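Local coordinates for nucleoporin-like protein RIP (Homo sapiens, PDB 2OLM), which promotes, in HIV-1 infection, movement of Rev-responsive element-containing RNAs from the nuclear periphery to the cytoplasm as a Rev cofactor, and carries an ArfGap zinc-finger domain, at the zinc ion site and the interface of chains A and B. Sequence-based numbering; all coordinates share one arbitrary frame. Chains: chain A/B, Nucleoporin-like protein RIP.

Contact 1: the zinc ion site. Residues chain A 28, 30-34, 48, 51. With ZN (zinc ion), chain C.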
loop_
_atom_site.group_PDB
_atom_site.type_symbol
_atom_site.label_atom_id
_atom_site.label_comp_id
_atom_site.label_asym_id
_atom_site.label_seq_id
_atom_site.Cartn_x
_atom_site.Cartn_y
_atom_site.Cartn_z
ATOM N N CYS A 28 -12.261 11.969 -3.123
ATOM C CA CYS A 28 -11.512 12.991 -3.918
ATOM C C CYS A 28 -11.792 14.370 -3.338
ATOM O O CYS A 28 -12.939 14.756 -3.186
ATOM C CB CYS A 28 -11.944 12.952 -5.361
ATOM S SG CYS A 28 -11.155 14.201 -6.317
ATOM N N ASP A 30 -11.538 17.226 -4.797
ATOM C CA ASP A 30 -12.102 18.133 -5.759
ATOM C C ASP A 30 -13.508 17.818 -6.219
ATOM O O ASP A 30 -14.330 18.732 -6.374
ATOM C CB ASP A 30 -11.136 18.350 -6.959
ATOM C CG ASP A 30 -9.871 19.056 -6.528
ATOM O OD1 ASP A 30 -10.001 20.133 -5.852
ATOM O OD2 ASP A 30 -8.771 18.545 -6.819
ATOM N N CYS A 31 -13.805 16.548 -6.453
ATOM C CA CYS A 31 -15.175 16.172 -6.849
ATOM C C CYS A 31 -16.016 15.493 -5.781
ATOM O O CYS A 31 -17.258 15.445 -5.949
ATOM C CB CYS A 31 -15.168 15.317 -8.120
ATOM S SG CYS A 31 -14.568 13.619 -7.911
ATOM N N ASP A 32 -15.394 14.939 -4.745
ATOM C CA ASP A 32 -16.111 14.234 -3.672
ATOM C C ASP A 32 -16.935 13.063 -4.193
ATOM O O ASP A 32 -17.855 12.615 -3.495
ATOM C CB ASP A 32 -17.021 15.220 -2.902
ATOM C CG ASP A 32 -17.445 14.690 -1.552
ATOM O OD1 ASP A 32 -16.588 14.227 -0.814
ATOM O OD2 ASP A 32 -18.670 14.743 -1.237
ATOM N N GLN A 33 -16.608 12.548 -5.377
ATOM C CA GLN A 33 -17.492 11.555 -6.041
ATOM C C GLN A 33 -16.935 10.170 -5.988
ATOM O O GLN A 33 -17.667 9.209 -6.228
ATOM C CB GLN A 33 -17.717 11.885 -7.516
ATOM C CG GLN A 33 -18.579 13.093 -7.802
ATOM C CD GLN A 33 -19.045 13.161 -9.248
ATOM O OE1 GLN A 33 -18.268 12.943 -10.184
ATOM N NE2 GLN A 33 -20.314 13.492 -9.439
ATOM N N ARG A 34 -15.642 10.039 -5.745
ATOM C CA ARG A 34 -15.055 8.712 -5.678
ATOM C C ARG A 34 -13.765 8.706 -4.904
ATOM O O ARG A 34 -13.301 9.753 -4.451
ATOM C CB ARG A 34 -14.795 8.213 -7.073
ATOM C CG ARG A 34 -13.834 9.075 -7.805
ATOM C CD ARG A 34 -13.731 8.600 -9.218
ATOM N NE ARG A 34 -14.992 8.765 -9.935
ATOM C CZ ARG A 34 -15.371 9.869 -10.587
ATOM N NH1 ARG A 34 -14.603 10.963 -10.617
ATOM N NH2 ARG A 34 -16.548 9.889 -11.212
ATOM N N CYS A 48 -8.926 11.968 -7.334
ATOM C CA CYS A 48 -9.219 10.853 -8.249
ATOM C C CYS A 48 -8.493 11.092 -9.588
ATOM O O CYS A 48 -7.876 12.155 -9.810
ATOM C CB CYS A 48 -10.744 10.750 -8.462
ATOM S SG CYS A 48 -11.507 11.971 -9.527
ATOM N N CYS A 51 -10.081 14.067 -11.845
ATOM C CA CYS A 51 -9.710 15.388 -11.366
ATOM C C CYS A 51 -8.237 15.632 -11.546
ATOM O O CYS A 51 -7.871 16.778 -11.877
ATOM C CB CYS A 51 -10.085 15.548 -9.911
ATOM S SG CYS A 51 -11.897 15.723 -9.644
HETATM ZN ZN ZN C . -12.327 13.794 -8.372
#

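Contact 2: the interface of chains A and B. Residues chain A 10, 13-14, 17; chain B 14, 17, 20-21.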
loop_
_atom_site.group_PDB
_atom_site.type_symbol
_atom_site.label_atom_id
_atom_site.label_comp_id
_atom_site.label_asym_id
_atom_site.label_seq_id
_atom_site.Cartn_x
_atom_site.Cartn_y
_atom_site.Cartn_z
ATOM N N GLU A 10 8.703 0.850 2.943
ATOM C CA GLU A 10 7.502 0.274 3.496
ATOM C C GLU A 10 6.943 1.120 4.633
ATOM O O GLU A 10 5.734 1.222 4.803
ATOM C CB GLU A 10 7.763 -1.156 3.973
ATOM C CG GLU A 10 8.222 -2.083 2.851
ATOM C CD GLU A 10 7.289 -2.134 1.667
ATOM O OE1 GLU A 10 6.094 -2.363 1.860
ATOM O OE2 GLU A 10 7.744 -1.897 0.525
ATOM N N LEU A 13 4.848 3.772 3.052
ATOM C CA LEU A 13 3.572 3.236 2.601
ATOM C C LEU A 13 2.646 3.002 3.798
ATOM O O LEU A 13 1.438 3.219 3.721
ATOM C CB LEU A 13 3.774 1.934 1.835
ATOM C CG LEU A 13 4.444 2.077 0.471
ATOM C CD1 LEU A 13 4.618 0.692 -0.158
ATOM C CD2 LEU A 13 3.595 2.986 -0.434
ATOM N N LYS A 14 3.196 2.570 4.931
ATOM C CA LYS A 14 2.362 2.440 6.132
ATOM C C LYS A 14 1.779 3.822 6.539
ATOM O O LYS A 14 0.566 3.969 6.821
ATOM C CB LYS A 14 3.182 1.812 7.265
ATOM C CG LYS A 14 2.390 1.665 8.566
ATOM C CD LYS A 14 3.238 1.175 9.765
ATOM C CE LYS A 14 2.408 1.240 11.060
ATOM N NZ LYS A 14 3.203 1.029 12.345
ATOM N N ARG A 17 -0.946 4.868 4.079
ATOM C CA ARG A 17 -2.219 4.172 4.297
ATOM C C ARG A 17 -2.928 4.559 5.608
ATOM O O ARG A 17 -4.160 4.457 5.703
ATOM C CB ARG A 17 -1.981 2.675 4.206
ATOM C CG ARG A 17 -1.537 2.218 2.824
ATOM C CD ARG A 17 -2.609 2.406 1.755
ATOM N NE ARG A 17 -2.084 2.114 0.427
ATOM C CZ ARG A 17 -2.726 2.413 -0.696
ATOM N NH1 ARG A 17 -3.897 2.987 -0.630
ATOM N NH2 ARG A 17 -2.207 2.136 -1.859
ATOM N N LYS B 14 -2.676 -0.599 5.797
ATOM C CA LYS B 14 -1.735 -0.066 6.791
ATOM C C LYS B 14 -1.093 -1.223 7.605
ATOM O O LYS B 14 0.143 -1.281 7.806
ATOM C CB LYS B 14 -2.457 0.937 7.699
ATOM C CG LYS B 14 -1.549 1.522 8.783
ATOM C CD LYS B 14 -2.289 2.420 9.804
ATOM C CE LYS B 14 -1.341 2.804 10.954
ATOM N NZ LYS B 14 -2.016 3.471 12.149
ATOM N N ARG B 17 1.407 -3.120 5.433
ATOM C CA ARG B 17 2.683 -2.415 5.270
ATOM C C ARG B 17 3.518 -2.323 6.560
ATOM O O ARG B 17 4.751 -2.215 6.497
ATOM C CB ARG B 17 2.412 -1.044 4.676
ATOM C CG ARG B 17 1.832 -1.098 3.270
ATOM C CD ARG B 17 2.803 -1.672 2.242
ATOM N NE ARG B 17 2.151 -1.860 0.952
ATOM C CZ ARG B 17 2.690 -2.549 -0.047
ATOM N NH1 ARG B 17 3.872 -3.083 0.108
ATOM N NH2 ARG B 17 2.060 -2.694 -1.179
ATOM N N THR B 20 5.143 -5.699 5.988
ATOM C CA THR B 20 6.108 -5.813 4.896
ATOM C C THR B 20 7.431 -5.117 5.194
ATOM O O THR B 20 8.437 -5.401 4.529
ATOM C CB THR B 20 5.580 -5.304 3.581
ATOM O OG1 THR B 20 5.124 -3.960 3.788
ATOM C CG2 THR B 20 4.434 -6.162 3.057
ATOM N N GLY B 21 7.422 -4.227 6.183
ATOM C CA GLY B 21 8.649 -3.537 6.598
ATOM C C GLY B 21 9.467 -4.262 7.665
ATOM O O GLY B 21 10.605 -3.859 7.935
#

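Contact 1: the zinc ion site
This zinc site is structural. Four cysteine sulfurs bind the ion in a near-tetrahedral shell, as expected for the C4-type zinc finger of the ArfGap domain. The ligands come as two CxxC motifs, A:Cys28 with A:Cys31 and A:Cys48 with A:Cys51. A:Cys31 SG lies 2.3 Å from ZN and A:Cys28 SG lies 2.4 Å from ZN. The S-Zn-S angles run from 104° to 113°, so no side of the shell is pulled open.

The sulfurs reach the metal by different torsions. A:Cys28 SG is anti to its backbone N (chi1 177°). A:Cys31 and A:Cys48 both place SG in the crowded position between backbone N and carbonyl carbon. A:Cys51 SG is anti to its carbonyl carbon. These settings bring sulfurs from separate backbone positions to one ion.

Amide N-H groups hold the thiolates. A:Cys28 SG accepts from A:Cys48 N at 3.3 Å, which ties the two halves of the finger together. It also accepts from A:Cys31 N at 3.5 Å in a nearly straight bond. A:Cys48 SG accepts from A:Cys51 N at 3.4 Å. The guanidinium NH1 of A:Arg34 meets A:Cys48 SG edge-on at 3.4 Å, with the sulfur in the guanidinium plane. This cation may offset some of the negative charge of the thiolates.

A:Cys28 and A:Cys31 sit in loop after the 3-10 helix 23-26. A:Cys48 directly follows strand 45-47, and A:Cys51 lies in helix 49-55. The ion thus pins a loop to a strand-helix junction.

Contact 2: the interface of chains A and B
Helix 3-20 of each chain packs against its copy in a two-fold symmetric helix-helix interface. This patch covers one part of it.

The polar contact centres on A:Glu10. Its chain bends at chi2 (-55°), and the carboxylate oxygen OE1 takes two bonds from chain B. B:Arg17 NH1 gives a salt bridge and hydrogen bond to A:Glu10 OE1 at 2.9 Å. A:Glu10 OE1 accepts it through its syn lone pair, on the side of the other carboxylate oxygen. The carboxylate and guanidinium planes are turned 46° apart. The hydroxyl OG1 of B:Thr20 donates to A:Glu10 OE1 at 2.7 Å, from above the carboxylate plane. Further back, A:Glu10 CB rests on B:Gly21 CA.

A:Leu13 lies alongside B:Arg17, pointing the same way. Its CD1 methyl sits 3.6 Å above one guanidinium face, toward the rim, while its CB packs on B:Arg17 CD at 3.8 Å. Leucine packing and the salt bridge together should restrict the arginine head.

Near the axis the two Lys14 chains extend beyond CG and cross obliquely. Their methylenes touch, with A:Lys14 CG 3.9 Å from B:Lys14 CG. The amines stay apart, A:Lys14 NZ being 5.8 Å from B:Lys14 NZ, which may ease their repulsion.

The contact joins two ArfGap domains in the deposited assembly. The structure alone does not show whether this pairing occurs in the cell.

The centres of the C-alpha atoms of contact 1 and contact 2 are about 24 Å apart. They share no residue and no helix or strand. Contact 2 uses the N-terminal helix 3-20 and B:Gly21 just after it. Contact 1 begins further along the chain, past the short 3-10 helix 23-26. Contact 1 stabilises the fold within each domain, and the zinc ligands given all come from chain A. Contact 2 works between domains. Each copy of the protein has its own zinc finger, and the two fingers lie away from the paired helices, so the pairing is unlikely to cover either metal site.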